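RagB/SusD domain protein (Flavobacterium johnsoniae, PDB 5J90) binds chitin as a SusD-like outer-membrane lipoprotein, probably serving a polysaccharide utilization locus for converting recalcitrant chitin. Local coordinates at residues A[222-227]-A[346-350]; A[301-305]-A[448-452]; A[46-50]-A[254-258]. Numbering follows the deposited sequence.

Contact 1 of 3, residues A[222-227]-A[346-350]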
# COMPACT_ATOMS: atom_id res chain seq x y z
N ALA A 222 3.13 15.66 0.51
CA ALA A 222 3.02 15.94 1.94
C ALA A 222 3.83 17.16 2.33
O ALA A 222 3.33 18.09 2.98
CB ALA A 222 3.46 14.73 2.75
N LYS A 223 5.09 17.19 1.89
CA LYS A 223 5.95 18.32 2.21
C LYS A 223 5.43 19.62 1.61
O LYS A 223 5.39 20.66 2.29
CB LYS A 223 7.37 18.03 1.73
CG LYS A 223 8.35 19.17 1.99
CD LYS A 223 9.76 18.75 1.53
CE LYS A 223 10.79 19.86 1.73
NZ LYS A 223 10.49 21.04 0.89
N THR A 224 5.02 19.56 0.35
CA THR A 224 4.51 20.74 -0.33
C THR A 224 3.29 21.31 0.40
O THR A 224 3.23 22.51 0.69
CB THR A 224 4.15 20.41 -1.79
OG1 THR A 224 5.35 20.07 -2.50
CG2 THR A 224 3.48 21.60 -2.45
N GLU A 225 2.33 20.46 0.72
CA GLU A 225 1.10 20.94 1.34
C GLU A 225 1.33 21.35 2.80
O GLU A 225 0.75 22.33 3.26
CB GLU A 225 -0.01 19.90 1.21
CG GLU A 225 -0.45 19.66 -0.24
CD GLU A 225 -1.16 20.85 -0.88
OE1 GLU A 225 -1.62 21.75 -0.15
OE2 GLU A 225 -1.30 20.86 -2.12
N ALA A 226 2.20 20.65 3.51
CA ALA A 226 2.49 21.01 4.91
C ALA A 226 3.19 22.36 4.98
O ALA A 226 2.86 23.22 5.80
CB ALA A 226 3.37 19.95 5.56
N GLU A 227 4.15 22.56 4.09
CA GLU A 227 4.85 23.84 4.07
C GLU A 227 3.94 24.99 3.64
O GLU A 227 4.04 26.09 4.18
CB GLU A 227 6.15 23.74 3.25
CG GLU A 227 7.17 22.88 3.98
CD GLU A 227 8.50 22.74 3.28
OE1 GLU A 227 8.56 22.88 2.05
OE2 GLU A 227 9.48 22.47 4.00
N GLY A 346 12.49 17.61 8.67
CA GLY A 346 13.30 18.65 8.04
C GLY A 346 12.51 19.71 7.30
O GLY A 346 13.07 20.48 6.51
N TRP A 347 11.21 19.76 7.53
CA TRP A 347 10.35 20.70 6.81
C TRP A 347 10.29 22.08 7.45
O TRP A 347 10.62 22.23 8.63
CB TRP A 347 8.93 20.14 6.72
CG TRP A 347 8.81 18.82 6.01
CD1 TRP A 347 9.78 18.17 5.29
CD2 TRP A 347 7.65 18.00 5.96
NE1 TRP A 347 9.27 16.99 4.78
CE2 TRP A 347 7.97 16.86 5.18
CE3 TRP A 347 6.36 18.11 6.49
CZ2 TRP A 347 7.05 15.85 4.93
CZ3 TRP A 347 5.44 17.10 6.23
CH2 TRP A 347 5.79 15.98 5.47
N ASN A 348 9.85 23.07 6.69
CA ASN A 348 9.80 24.46 7.16
C ASN A 348 8.60 24.71 8.05
O ASN A 348 7.55 25.16 7.57
CB ASN A 348 9.76 25.43 5.98
CG ASN A 348 11.05 25.47 5.21
OD1 ASN A 348 12.10 25.05 5.71
ND2 ASN A 348 10.99 25.99 3.99
N MET A 349 8.76 24.43 9.34
CA MET A 349 7.64 24.42 10.27
C MET A 349 7.66 25.56 11.29
O MET A 349 6.67 25.77 11.97
CB MET A 349 7.59 23.08 11.02
CG MET A 349 7.31 21.88 10.13
SD MET A 349 5.60 21.79 9.54
CE MET A 349 5.77 22.36 7.84
N GLY A 350 8.78 26.27 11.41
CA GLY A 350 8.91 27.28 12.45
C GLY A 350 9.15 26.61 13.78
O GLY A 350 8.21 26.19 14.47
O HOH W 1 6.52 26.67 5.39
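W347 gives up more surface here than any other residue. Its indole lies along helix 219-231, with K223 CG over the five-membered ring, 3.7 Å from the ring centroid and only 14° off the normal, a CH-pi contact. The six-membered end goes to the two alanines: W347 CH2 is 3.8 Å from A222 CB, and W347 CZ3 is 3.6 Å from A226 CB. V215 and M212, the latter on helix 196-213, also touch this side chain.

E227 supplies the polar half. Its OE2 accepts a hydrogen bond from the backbone N348 N at 2.8 Å, while its OE1 forms a salt bridge with K223 NZ at 2.9 Å, one turn back on the same helix. The lysine that lies against the indole thus also holds the carboxylate that grips the loop. A water donates to both E227 O and N348 O, and M349 CE comes to 4.1 Å from A226 CB.

G346 closes helix 332-344 with a Schellman motif, its positive phi turning the chain toward W347. The arrangement is the loop linking helices 332-344 and 353-368 docked on helix 219-231, consistent with the TPR-like helical architecture of SusD proteins.

Contact 2 of 3, residues A[301-305]-A[448-452]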
# COMPACT_ATOMS: atom_id res chain seq x y z
N ARG A 301 -10.55 -3.19 29.08
CA ARG A 301 -9.81 -3.72 27.93
C ARG A 301 -10.76 -3.91 26.75
O ARG A 301 -11.89 -4.36 26.91
CB ARG A 301 -9.17 -5.06 28.31
CG ARG A 301 -8.33 -5.69 27.23
CD ARG A 301 -6.88 -5.35 27.40
NE ARG A 301 -6.08 -5.94 26.33
CZ ARG A 301 -5.18 -6.91 26.49
NH1 ARG A 301 -4.95 -7.43 27.69
NH2 ARG A 301 -4.51 -7.35 25.44
N THR A 302 -10.30 -3.56 25.55
CA THR A 302 -11.11 -3.79 24.36
C THR A 302 -10.74 -5.08 23.62
O THR A 302 -9.58 -5.52 23.65
CB THR A 302 -11.08 -2.58 23.38
OG1 THR A 302 -12.13 -2.72 22.41
CG2 THR A 302 -9.74 -2.48 22.66
N GLY A 303 -11.73 -5.70 22.98
CA GLY A 303 -11.53 -6.95 22.28
C GLY A 303 -11.45 -8.13 23.22
O GLY A 303 -10.55 -8.97 23.12
N ILE A 304 -12.42 -8.21 24.13
CA ILE A 304 -12.40 -9.24 25.17
C ILE A 304 -13.68 -10.07 25.17
O ILE A 304 -14.66 -9.75 24.49
CB ILE A 304 -12.24 -8.61 26.56
CG1 ILE A 304 -13.36 -7.60 26.83
CG2 ILE A 304 -10.87 -7.94 26.70
CD1 ILE A 304 -13.43 -7.12 28.28
N ALA A 305 -13.65 -11.15 25.94
CA ALA A 305 -14.86 -11.91 26.22
C ALA A 305 -15.59 -11.19 27.34
O ALA A 305 -14.97 -10.76 28.31
CB ALA A 305 -14.50 -13.33 26.62
N PHE A 448 -2.78 -1.93 23.37
CA PHE A 448 -2.96 -3.35 23.69
C PHE A 448 -3.72 -4.07 22.58
O PHE A 448 -4.80 -3.63 22.17
CB PHE A 448 -3.74 -3.52 25.01
CG PHE A 448 -3.05 -2.93 26.21
CD1 PHE A 448 -1.73 -3.24 26.49
CD2 PHE A 448 -3.74 -2.09 27.07
CE1 PHE A 448 -1.10 -2.71 27.61
CE2 PHE A 448 -3.12 -1.56 28.19
CZ PHE A 448 -1.80 -1.87 28.46
N PRO A 449 -3.18 -5.20 22.09
CA PRO A 449 -3.89 -5.96 21.06
C PRO A 449 -5.17 -6.61 21.60
O PRO A 449 -5.27 -6.91 22.79
CB PRO A 449 -2.87 -7.04 20.67
CG PRO A 449 -1.97 -7.17 21.86
CD PRO A 449 -1.86 -5.76 22.39
N VAL A 450 -6.14 -6.84 20.73
CA VAL A 450 -7.36 -7.53 21.16
C VAL A 450 -7.03 -8.97 21.56
O VAL A 450 -6.04 -9.54 21.11
CB VAL A 450 -8.48 -7.52 20.08
CG1 VAL A 450 -8.90 -6.09 19.76
CG2 VAL A 450 -8.05 -8.27 18.82
N LEU A 451 -7.86 -9.53 22.43
CA LEU A 451 -7.72 -10.92 22.87
C LEU A 451 -8.65 -11.84 22.10
O LEU A 451 -8.43 -13.05 22.03
CB LEU A 451 -8.00 -11.04 24.36
CG LEU A 451 -6.99 -10.30 25.23
CD1 LEU A 451 -7.39 -10.36 26.71
CD2 LEU A 451 -5.59 -10.85 25.02
N LYS A 452 -9.71 -11.26 21.52
CA LYS A 452 -10.66 -12.00 20.71
C LYS A 452 -10.77 -11.33 19.34
O LYS A 452 -11.02 -10.13 19.23
CB LYS A 452 -12.04 -12.03 21.38
CG LYS A 452 -12.09 -12.76 22.72
CD LYS A 452 -11.74 -14.24 22.56
CE LYS A 452 -11.99 -15.03 23.83
NZ LYS A 452 -11.77 -16.49 23.61
O HOH W 2 -6.95 -4.54 23.99
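Three direct hydrogen bonds join these two loops. G303 O is a shared acceptor, taking L451 N at 2.8 Å and the next amide, K452 N, at 2.9 Å. At the other end R301 reaches across with its side chain, and R301 NH2 donates to P449 O at 2.8 Å. A water fills the space between, accepting from R301 NE and lying within donating distance of T302 O and F448 O, at 2.8 and 3.0 Å.

The guanidinium is sandwiched: L451 CG lies over one face and F448 CG over the other, with P449 O at its edge. Its NH1 also bonds to N395 O, so the arginine ties in a third loop.

The CA traces come closest at G303 and V450, 4.4 Å between CA atoms. G303 CA meets V450 CG1 at 3.7 Å; any CB there would clash with that methyl, and phi is positive as well. Farther out, I304 CG2 touches L451 CD1 at 4.2 Å and A305 CB lies 4.1 Å from K452 CE. This is irregular loop-to-loop pairing around a buried arginine, set in the loop-rich part of a SusD-like fold.

Contact 3 of 3, residues A[46-50]-A[254-258]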
# COMPACT_ATOMS: atom_id res chain seq x y z
N GLU A 46 -28.34 10.71 20.40
CA GLU A 46 -27.12 10.13 20.94
C GLU A 46 -26.86 8.73 20.42
O GLU A 46 -25.69 8.34 20.23
CB GLU A 46 -27.14 10.14 22.47
CG GLU A 46 -27.35 11.52 23.09
CD GLU A 46 -28.82 11.85 23.34
OE1 GLU A 46 -29.70 11.23 22.71
OE2 GLU A 46 -29.08 12.73 24.19
N TRP A 47 -27.92 7.97 20.16
CA TRP A 47 -27.76 6.61 19.67
C TRP A 47 -27.14 6.59 18.27
O TRP A 47 -26.46 5.63 17.91
CB TRP A 47 -29.08 5.80 19.72
CG TRP A 47 -30.19 6.27 18.81
CD1 TRP A 47 -31.23 7.10 19.13
CD2 TRP A 47 -30.39 5.89 17.45
NE1 TRP A 47 -32.04 7.28 18.04
CE2 TRP A 47 -31.55 6.55 17.00
CE3 TRP A 47 -29.69 5.07 16.56
CZ2 TRP A 47 -32.04 6.40 15.69
CZ3 TRP A 47 -30.16 4.93 15.26
CH2 TRP A 47 -31.33 5.59 14.84
N VAL A 48 -27.35 7.66 17.50
CA VAL A 48 -26.71 7.75 16.20
C VAL A 48 -25.21 8.01 16.35
O VAL A 48 -24.41 7.38 15.67
CB VAL A 48 -27.37 8.78 15.26
CG1 VAL A 48 -26.56 8.91 13.97
CG2 VAL A 48 -28.81 8.35 14.93
N TYR A 49 -24.80 8.93 17.24
CA TYR A 49 -23.37 9.11 17.48
C TYR A 49 -22.71 7.79 17.89
O TYR A 49 -21.60 7.47 17.45
CB TYR A 49 -23.07 10.20 18.54
CG TYR A 49 -21.57 10.24 18.78
CD1 TYR A 49 -20.75 10.99 17.95
CD2 TYR A 49 -20.97 9.46 19.75
CE1 TYR A 49 -19.37 10.99 18.11
CE2 TYR A 49 -19.60 9.44 19.92
CZ TYR A 49 -18.80 10.22 19.09
OH TYR A 49 -17.43 10.19 19.26
N GLN A 50 -23.38 7.03 18.75
CA GLN A 50 -22.83 5.78 19.22
C GLN A 50 -22.46 4.87 18.04
O GLN A 50 -21.45 4.18 18.08
CB GLN A 50 -23.83 5.07 20.14
CG GLN A 50 -23.27 3.86 20.85
CD GLN A 50 -24.27 3.20 21.76
OE1 GLN A 50 -25.47 3.18 21.47
NE2 GLN A 50 -23.79 2.64 22.85
N PRO A 254 -22.79 13.99 22.85
CA PRO A 254 -23.60 12.78 23.06
C PRO A 254 -22.90 11.71 23.90
O PRO A 254 -23.56 10.83 24.46
CB PRO A 254 -23.86 12.27 21.63
CG PRO A 254 -22.82 12.92 20.79
CD PRO A 254 -22.56 14.26 21.42
N ILE A 255 -21.57 11.79 24.00
CA ILE A 255 -20.84 10.84 24.82
C ILE A 255 -21.26 10.92 26.30
O ILE A 255 -21.20 9.92 27.01
CB ILE A 255 -19.31 11.01 24.66
CG1 ILE A 255 -18.90 10.76 23.20
CG2 ILE A 255 -18.56 10.06 25.58
CD1 ILE A 255 -17.48 11.16 22.89
N ALA A 256 -21.67 12.11 26.75
CA ALA A 256 -22.10 12.25 28.14
C ALA A 256 -23.25 11.29 28.46
O ALA A 256 -23.27 10.67 29.52
CB ALA A 256 -22.50 13.69 28.42
N THR A 257 -24.19 11.17 27.53
CA THR A 257 -25.33 10.25 27.69
C THR A 257 -24.90 8.79 27.55
O THR A 257 -25.24 7.95 28.38
CB THR A 257 -26.42 10.57 26.65
OG1 THR A 257 -26.94 11.88 26.91
CG2 THR A 257 -27.55 9.55 26.71
N ILE A 258 -24.16 8.48 26.48
CA ILE A 258 -23.69 7.12 26.24
C ILE A 258 -22.92 6.59 27.44
O ILE A 258 -23.08 5.43 27.84
CB ILE A 258 -22.82 7.07 24.97
CG1 ILE A 258 -23.66 7.52 23.77
CG2 ILE A 258 -22.28 5.67 24.76
CD1 ILE A 258 -22.82 7.82 22.53
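Y49 lays its side chain against P254, I255 and I258 of the partner segment. Y49 CB sits 3.5 Å from P254 CG, Y49 CE2 is 3.6 Å from I255 CG1, and Y49 CD2 is 3.7 Å from I258 CD1, which comes in at the ring edge, near its plane. The hydroxyl runs on past these apolar groups to hydrogen-bond with D58, which lies outside the two segments on the short helix 57-60.

I258 is the counterpart from the other side. Its CD1 methyl settles against the opening turn of helix 46-54, 3.7 Å from E46 O and 3.8 Å from Q50 CB as well as against the tyrosine. Those two residues are already linked along the helix by the backbone hydrogen bond from Q50 N to E46 O at 3.0 Å.

E46 extends the contact outward. Its CG meets P254 CB at 3.9 Å, where the CA atoms of E46 and P254 are the nearest between the segments, 4.9 Å apart. Its carboxylate swings toward T257, but E46 OE2 stays 3.6 Å from T257 OG1.

D264 ties both segments together: Q50 NE2 bonds to its side chain, and the backbone of I258 is also hydrogen-bonded to it. W262 touches both Q50 and T257. Between the segments themselves the contact is van der Waals, a buried helix-to-helix packing that joins the starts of helices 46-54 and 255-261 inside the mainly helical SusD-like fold.

Overall arrangement
Contacts 2 and 3 are the closest pair, with centres 23 Å apart and nearest atoms about 12 Å apart. They connect through the chain: helix 255-261 of contact 3 leads by way of strand 266-267 into helix 269-277, on which F448 of contact 2 packs. Contact 1 lies well away, its centre 37 Å from that of contact 3, on the opposite side of the chain's centre, and 38 Å from that of contact 2. Contact 3 is the most buried of the three. Contact 1 crosses both others along the sequence, so its ends interleave with theirs. None of the three descriptions includes a bound sugar, and where chitin sits cannot be read from them.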